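Local coordinates for hypoxanthine-guanine phosphoribosyltransferase (Leishmania tarentolae, PDB 1PZM), which probably converts guanine to GMP and hypoxanthine to IMP, transferring phosphoribosyl from 5-phosphoribosyl pyrophosphate in purine salvage, at residues Thr26-Gln30 with Glu31-Ala35; Ala73-Ala76 with Arg77-Asp81. All coordinates share one frame; numbering follows the deposited sequence.

Interaction 1 of 2, residues Thr26-Gln30 with Glu31-Ala35; sequences TLVTQ and EQVWA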
ATOM      1  N   THR A  26       8.605 -12.142  17.928  1.00 34.64           N
ATOM      2  CA  THR A  26       8.807 -11.895  16.524  1.00 31.06           C
ATOM      3  C   THR A  26       8.737 -13.230  15.836  1.00 29.83           C
ATOM      4  O   THR A  26       9.478 -14.139  16.212  1.00 30.06           O
ATOM      5  CB  THR A  26      10.219 -11.294  16.353  1.00 31.39           C
ATOM      6  OG1 THR A  26      10.244 -10.052  17.058  1.00 32.19           O
ATOM      7  CG2 THR A  26      10.507 -10.916  14.880  1.00 28.89           C
ATOM      8  N   LEU A  27       7.863 -13.348  14.839  1.00 26.05           N
ATOM      9  CA  LEU A  27       7.702 -14.594  14.125  1.00 25.53           C
ATOM     10  C   LEU A  27       8.620 -14.531  12.882  1.00 25.41           C
ATOM     11  O   LEU A  27       9.381 -15.458  12.644  1.00 22.57           O
ATOM     12  CB  LEU A  27       6.234 -14.825  13.707  1.00 25.01           C
ATOM     13  CG  LEU A  27       6.004 -16.188  12.989  1.00 25.36           C
ATOM     14  CD1 LEU A  27       6.329 -17.489  13.876  1.00 27.14           C
ATOM     15  CD2 LEU A  27       4.572 -16.287  12.413  1.00 26.55           C
ATOM     16  N   VAL A  28       8.583 -13.401  12.133  1.00 23.28           N
ATOM     17  CA  VAL A  28       9.406 -13.264  10.928  1.00 22.33           C
ATOM     18  C   VAL A  28       9.884 -11.822  10.870  1.00 23.50           C
ATOM     19  O   VAL A  28       9.054 -10.909  10.988  1.00 20.51           O
ATOM     20  CB  VAL A  28       8.586 -13.516   9.614  1.00 23.22           C
ATOM     21  CG1 VAL A  28       9.532 -13.650   8.391  1.00 19.30           C
ATOM     22  CG2 VAL A  28       7.643 -14.774   9.756  1.00 22.82           C
ATOM     23  N   THR A  29      11.204 -11.618  10.698  1.00 21.71           N
ATOM     24  CA  THR A  29      11.688 -10.283  10.623  1.00 24.00           C
ATOM     25  C   THR A  29      11.417  -9.762   9.221  1.00 22.68           C
ATOM     26  O   THR A  29      11.193 -10.541   8.228  1.00 21.72           O
ATOM     27  CB  THR A  29      13.166 -10.162  10.940  1.00 25.06           C
ATOM     28  OG1 THR A  29      13.906 -10.887   9.930  1.00 23.44           O
ATOM     29  CG2 THR A  29      13.505 -10.799  12.305  1.00 27.19           C
ATOM     30  N   GLN A  30      11.407  -8.452   9.178  1.00 20.27           N
ATOM     31  CA  GLN A  30      11.384  -7.710   7.923  1.00 21.06           C
ATOM     32  C   GLN A  30      12.395  -8.249   6.842  1.00 20.94           C
ATOM     33  O   GLN A  30      12.018  -8.507   5.653  1.00 18.65           O
ATOM     34  CB  GLN A  30      11.674  -6.217   8.238  1.00 21.36           C
ATOM     35  CG  GLN A  30      12.049  -5.337   7.037  1.00 19.40           C
ATOM     36  CD  GLN A  30      12.179  -3.873   7.423  1.00 20.00           C
ATOM     37  OE1 GLN A  30      11.141  -3.144   7.467  1.00 19.69           O
ATOM     38  NE2 GLN A  30      13.448  -3.398   7.720  1.00 22.23           N
ATOM     39  N   GLU A  31      13.649  -8.424   7.272  1.00 20.20           N
ATOM     40  CA  GLU A  31      14.714  -8.938   6.393  1.00 21.46           C
ATOM     41  C   GLU A  31      14.325 -10.321   5.827  1.00 22.34           C
ATOM     42  O   GLU A  31      14.563 -10.624   4.643  1.00 23.53           O
ATOM     43  CB  GLU A  31      16.037  -9.066   7.207  1.00 20.82           C
ATOM     44  CG  GLU A  31      16.607  -7.664   7.552  0.50 20.46           C
ATOM     45  CD  GLU A  31      15.657  -6.738   8.379  0.50 18.29           C
ATOM     46  OE1 GLU A  31      15.050  -7.216   9.367  0.50 18.42           O
ATOM     47  OE2 GLU A  31      15.604  -5.499   8.057  0.50 18.11           O
ATOM     48  N   GLN A  32      13.795 -11.186   6.699  1.00 22.07           N
ATOM     49  CA  GLN A  32      13.439 -12.555   6.302  1.00 21.90           C
ATOM     50  C   GLN A  32      12.238 -12.499   5.321  1.00 20.20           C
ATOM     51  O   GLN A  32      12.137 -13.319   4.390  1.00 21.11           O
ATOM     52  CB  GLN A  32      13.112 -13.425   7.558  1.00 21.10           C
ATOM     53  CG  GLN A  32      14.346 -13.796   8.421  1.00 21.49           C
ATOM     54  CD  GLN A  32      13.966 -14.128   9.871  1.00 24.84           C
ATOM     55  OE1 GLN A  32      12.780 -14.049  10.242  1.00 21.11           O
ATOM     56  NE2 GLN A  32      14.954 -14.503  10.693  1.00 21.68           N
ATOM     57  N   VAL A  33      11.304 -11.578   5.565  1.00 19.50           N
ATOM     58  CA  VAL A  33      10.122 -11.428   4.662  1.00 18.35           C
ATOM     59  C   VAL A  33      10.646 -10.964   3.290  1.00 18.56           C
ATOM     60  O   VAL A  33      10.299 -11.514   2.229  1.00 18.40           O
ATOM     61  CB  VAL A  33       9.126 -10.345   5.199  1.00 18.73           C
ATOM     62  CG1 VAL A  33       8.051  -9.991   4.154  1.00 18.17           C
ATOM     63  CG2 VAL A  33       8.436 -10.795   6.523  1.00 19.01           C
ATOM     64  N   TRP A  34      11.542  -9.981   3.314  1.00 17.51           N
ATOM     65  CA  TRP A  34      12.124  -9.547   2.076  1.00 18.38           C
ATOM     66  C   TRP A  34      12.924 -10.601   1.301  1.00 19.98           C
ATOM     67  O   TRP A  34      12.728 -10.719   0.090  1.00 20.22           O
ATOM     68  CB  TRP A  34      13.016  -8.340   2.307  1.00 20.65           C
ATOM     69  CG  TRP A  34      12.230  -7.068   2.647  1.00 19.05           C
ATOM     70  CD1 TRP A  34      10.875  -6.772   2.398  1.00 19.05           C
ATOM     71  CD2 TRP A  34      12.810  -5.876   3.172  1.00 19.91           C
ATOM     72  NE1 TRP A  34      10.588  -5.464   2.806  1.00 17.14           N
ATOM     73  CE2 TRP A  34      11.766  -4.893   3.276  1.00 21.18           C
ATOM     74  CE3 TRP A  34      14.108  -5.538   3.624  1.00 21.93           C
ATOM     75  CZ2 TRP A  34      12.013  -3.595   3.799  1.00 22.32           C
ATOM     76  CZ3 TRP A  34      14.342  -4.226   4.145  1.00 22.39           C
ATOM     77  CH2 TRP A  34      13.281  -3.304   4.242  1.00 23.45           C
ATOM     78  N   ALA A  35      13.781 -11.358   1.981  1.00 18.46           N
ATOM     79  CA  ALA A  35      14.477 -12.446   1.325  1.00 20.93           C
ATOM     80  C   ALA A  35      13.519 -13.510   0.721  1.00 20.85           C
ATOM     81  O   ALA A  35      13.753 -13.938  -0.415  1.00 20.71           O
ATOM     82  CB  ALA A  35      15.522 -13.134   2.272  1.00 21.27           C
TER
HETATM   83  O   HOH W   1      11.448 -16.309  10.829  1.00 30.60           O
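T29 and Q32 meet where the chain leaves strand 23-28, which carries a classic beta bulge at L27 and V28 opposite I196, and enters helix 30-48. T29 is the N-cap, and the first turn is closed by V33 N to T29 O (2.9 Å) and W34 N to Q30 O (2.8 Å). A capping box completes it. T29 holds OG1 between its own N and C (chi1 64°), where it accepts from Q32 N at 3.2 Å. In return, the extended Q32 side chain brings OE1 to T29 N at 2.9 Å, with the donor above the carbonyl plane. One water donates to both L27 O and Q32 OE1. V28 CG1 touches V33 CG2 at 3.6 Å, both residues buried. The Q30 side chain lies alongside W34, amide and ring 7° apart. Q30 CG sits 3.6 Å from the centroid of the W34 six-membered ring, a CH-pi contact over the face. The Q30 amide oxygen accepts from R194; the Q30 NE2 bond to E31 OE2 is doubtful, E31 having two conformers; D195 OD1 takes Q30 N. The reciprocal bonds thus satisfy the N-H groups of T29 and Q32, with Q32 OE1 gripped by two donors, fixing how the helix starts.

Interaction 2 of 2, residues Ala73-Ala76 with Arg77-Asp81; sequences ADLA and RFLAD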
ATOM      1  N   ALA A  73       3.161  -3.427  -1.870  1.00 18.58           N
ATOM      2  CA  ALA A  73       4.156  -2.387  -2.161  1.00 17.41           C
ATOM      3  C   ALA A  73       5.527  -2.995  -2.335  1.00 17.58           C
ATOM      4  O   ALA A  73       6.291  -2.554  -3.202  1.00 16.94           O
ATOM      5  CB  ALA A  73       4.203  -1.388  -1.031  1.00 16.59           C
ATOM      6  N   ASP A  74       5.862  -3.961  -1.469  1.00 15.78           N
ATOM      7  CA  ASP A  74       7.221  -4.543  -1.487  1.00 18.06           C
ATOM      8  C   ASP A  74       7.329  -5.611  -2.619  1.00 18.38           C
ATOM      9  O   ASP A  74       8.270  -5.628  -3.376  1.00 17.91           O
ATOM     10  CB  ASP A  74       7.484  -5.210  -0.122  1.00 18.68           C
ATOM     11  CG  ASP A  74       7.734  -4.192   1.003  1.00 21.14           C
ATOM     12  OD1 ASP A  74       7.663  -2.933   0.749  1.00 17.88           O
ATOM     13  OD2 ASP A  74       8.015  -4.582   2.180  1.00 20.11           O
ATOM     14  N   LEU A  75       6.322  -6.474  -2.752  1.00 18.20           N
ATOM     15  CA  LEU A  75       6.324  -7.467  -3.842  1.00 19.03           C
ATOM     16  C   LEU A  75       6.383  -6.773  -5.192  1.00 20.50           C
ATOM     17  O   LEU A  75       7.100  -7.247  -6.065  1.00 21.22           O
ATOM     18  CB  LEU A  75       5.094  -8.371  -3.788  1.00 17.51           C
ATOM     19  CG  LEU A  75       4.849  -9.339  -4.951  1.00 21.64           C
ATOM     20  CD1 LEU A  75       5.931 -10.500  -5.124  1.00 16.71           C
ATOM     21  CD2 LEU A  75       3.372  -9.960  -4.835  1.00 21.08           C
ATOM     22  N   ALA A  76       5.601  -5.684  -5.378  1.00 20.84           N
ATOM     23  CA  ALA A  76       5.703  -4.912  -6.628  1.00 21.84           C
ATOM     24  C   ALA A  76       7.150  -4.547  -6.984  1.00 21.28           C
ATOM     25  O   ALA A  76       7.561  -4.714  -8.122  1.00 20.50           O
ATOM     26  CB  ALA A  76       4.805  -3.614  -6.650  1.00 21.20           C
ATOM     27  N   ARG A  77       7.900  -4.046  -6.006  1.00 21.05           N
ATOM     28  CA  ARG A  77       9.302  -3.671  -6.225  1.00 20.36           C
ATOM     29  C   ARG A  77      10.284  -4.844  -6.467  1.00 22.06           C
ATOM     30  O   ARG A  77      11.154  -4.756  -7.299  1.00 22.44           O
ATOM     31  CB  ARG A  77       9.785  -2.745  -5.113  1.00 18.94           C
ATOM     32  CG  ARG A  77       9.085  -1.362  -5.149  1.00 16.96           C
ATOM     33  CD  ARG A  77       9.393  -0.525  -3.951  1.00 16.55           C
ATOM     34  NE  ARG A  77       8.639  -0.902  -2.748  1.00 14.90           N
ATOM     35  CZ  ARG A  77       8.685  -0.113  -1.657  1.00 20.20           C
ATOM     36  NH1 ARG A  77       9.412   1.071  -1.694  1.00 15.15           N
ATOM     37  NH2 ARG A  77       8.023  -0.444  -0.560  1.00 17.05           N
ATOM     38  N   PHE A  78      10.121  -5.950  -5.773  1.00 21.91           N
ATOM     39  CA  PHE A  78      10.838  -7.179  -6.131  1.00 23.40           C
ATOM     40  C   PHE A  78      10.549  -7.700  -7.555  1.00 24.19           C
ATOM     41  O   PHE A  78      11.454  -8.198  -8.254  1.00 25.47           O
ATOM     42  CB  PHE A  78      10.576  -8.290  -5.065  1.00 23.37           C
ATOM     43  CG  PHE A  78      11.227  -7.986  -3.740  1.00 23.34           C
ATOM     44  CD1 PHE A  78      10.456  -7.854  -2.589  1.00 22.34           C
ATOM     45  CD2 PHE A  78      12.618  -7.751  -3.679  1.00 23.35           C
ATOM     46  CE1 PHE A  78      11.072  -7.500  -1.359  1.00 24.22           C
ATOM     47  CE2 PHE A  78      13.249  -7.381  -2.487  1.00 25.93           C
ATOM     48  CZ  PHE A  78      12.457  -7.255  -1.300  1.00 23.54           C
ATOM     49  N   LEU A  79       9.298  -7.593  -7.980  1.00 23.54           N
ATOM     50  CA  LEU A  79       8.937  -7.930  -9.362  1.00 24.46           C
ATOM     51  C   LEU A  79       9.603  -6.963 -10.388  1.00 25.63           C
ATOM     52  O   LEU A  79      10.129  -7.402 -11.443  1.00 27.11           O
ATOM     53  CB  LEU A  79       7.403  -7.978  -9.498  1.00 24.14           C
ATOM     54  CG  LEU A  79       6.686  -9.199  -8.931  1.00 22.52           C
ATOM     55  CD1 LEU A  79       5.115  -8.988  -8.960  1.00 20.94           C
ATOM     56  CD2 LEU A  79       7.073 -10.519  -9.618  1.00 22.01           C
ATOM     57  N   ALA A  80       9.677  -5.681 -10.033  1.00 22.84           N
ATOM     58  CA  ALA A  80      10.460  -4.743 -10.826  1.00 24.57           C
ATOM     59  C   ALA A  80      11.913  -5.207 -10.944  1.00 25.95           C
ATOM     60  O   ALA A  80      12.486  -5.145 -12.044  1.00 26.84           O
ATOM     61  CB  ALA A  80      10.435  -3.349 -10.214  1.00 22.46           C
ATOM     62  N   ASP A  81      12.515  -5.647  -9.838  1.00 26.39           N
ATOM     63  CA  ASP A  81      13.907  -6.197  -9.886  1.00 28.49           C
ATOM     64  C   ASP A  81      14.058  -7.366 -10.889  1.00 30.27           C
ATOM     65  O   ASP A  81      15.157  -7.586 -11.474  1.00 30.22           O
ATOM     66  CB  ASP A  81      14.348  -6.742  -8.527  1.00 27.27           C
ATOM     67  CG  ASP A  81      14.420  -5.681  -7.450  1.00 28.46           C
ATOM     68  OD1 ASP A  81      14.373  -4.455  -7.724  1.00 26.04           O
ATOM     69  OD2 ASP A  81      14.517  -6.015  -6.264  1.00 29.19           O
TER
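The R77 guanidinium is met at its edge, near its plane, by two oxygens from the preceding turn, D74 OD1 and A73 O. R77 NE donates to A73 O at 2.9 Å, coming in above the carbonyl plane rather than along a lone pair. R77 NH2 reaches D74 OD1 at 2.8 Å in a salt bridge; the N-H...O angle of only 129° makes its hydrogen bond weak, and the carboxylate and guanidinium planes are 45° apart. A bend at chi3 (-78°) turns the arginine back over the helix and brings NE to the carbonyl four residues earlier. The F78 ring has L75 CA at its edge, and its CD1 lies 3.2 Å from D74 O. That same oxygen takes the backbone N of F78 at 3.0 Å, one of the regular i to i+4 bonds here, with L79 N to L75 O and A80 N to A76 O. On another side of the helix L75 CG meets L79 CD1 at 4.0 Å, an apolar i to i+4 contact.

R77 NH1 forms a salt bridge with D74 OD2 of the second subunit, and vice versa, so each R77 pairs with two D74 carboxylates, probably favouring the charged form of both residues. Within the chain, D74 OD2 accepts from Y182 OH. F78 makes a cation-pi contact with R194 of the second subunit and packs on T37, A38 and A41 of helix 30-48. L79 and A76 reach strand 59-64, so helix 69-81, the crossover of the beta-alpha-beta unit 59-64/69-81/86-91, is held between that sheet, helix 30-48 and the dimer partner.

How the interactions relate
Interaction 1 comes first along the chain and closes before interaction 2 opens; their centres lie 16 Å apart. The first marks the passage from strand 23-28 of the small antiparallel sheet into helix 30-48, the second lies within helix 69-81, which crosses between two strands of the parallel sheet. The two helices touch directly: W34 NE1 probably donates to D74 OD2 at 2.8 Å, and F78 CZ packs on W34 O. W34 also packs on R77 of the second subunit, so both contacts reach the dimer interface. L27 sits near V179, a GMP-binding residue, placing interaction 1 nearer the nucleotide pocket.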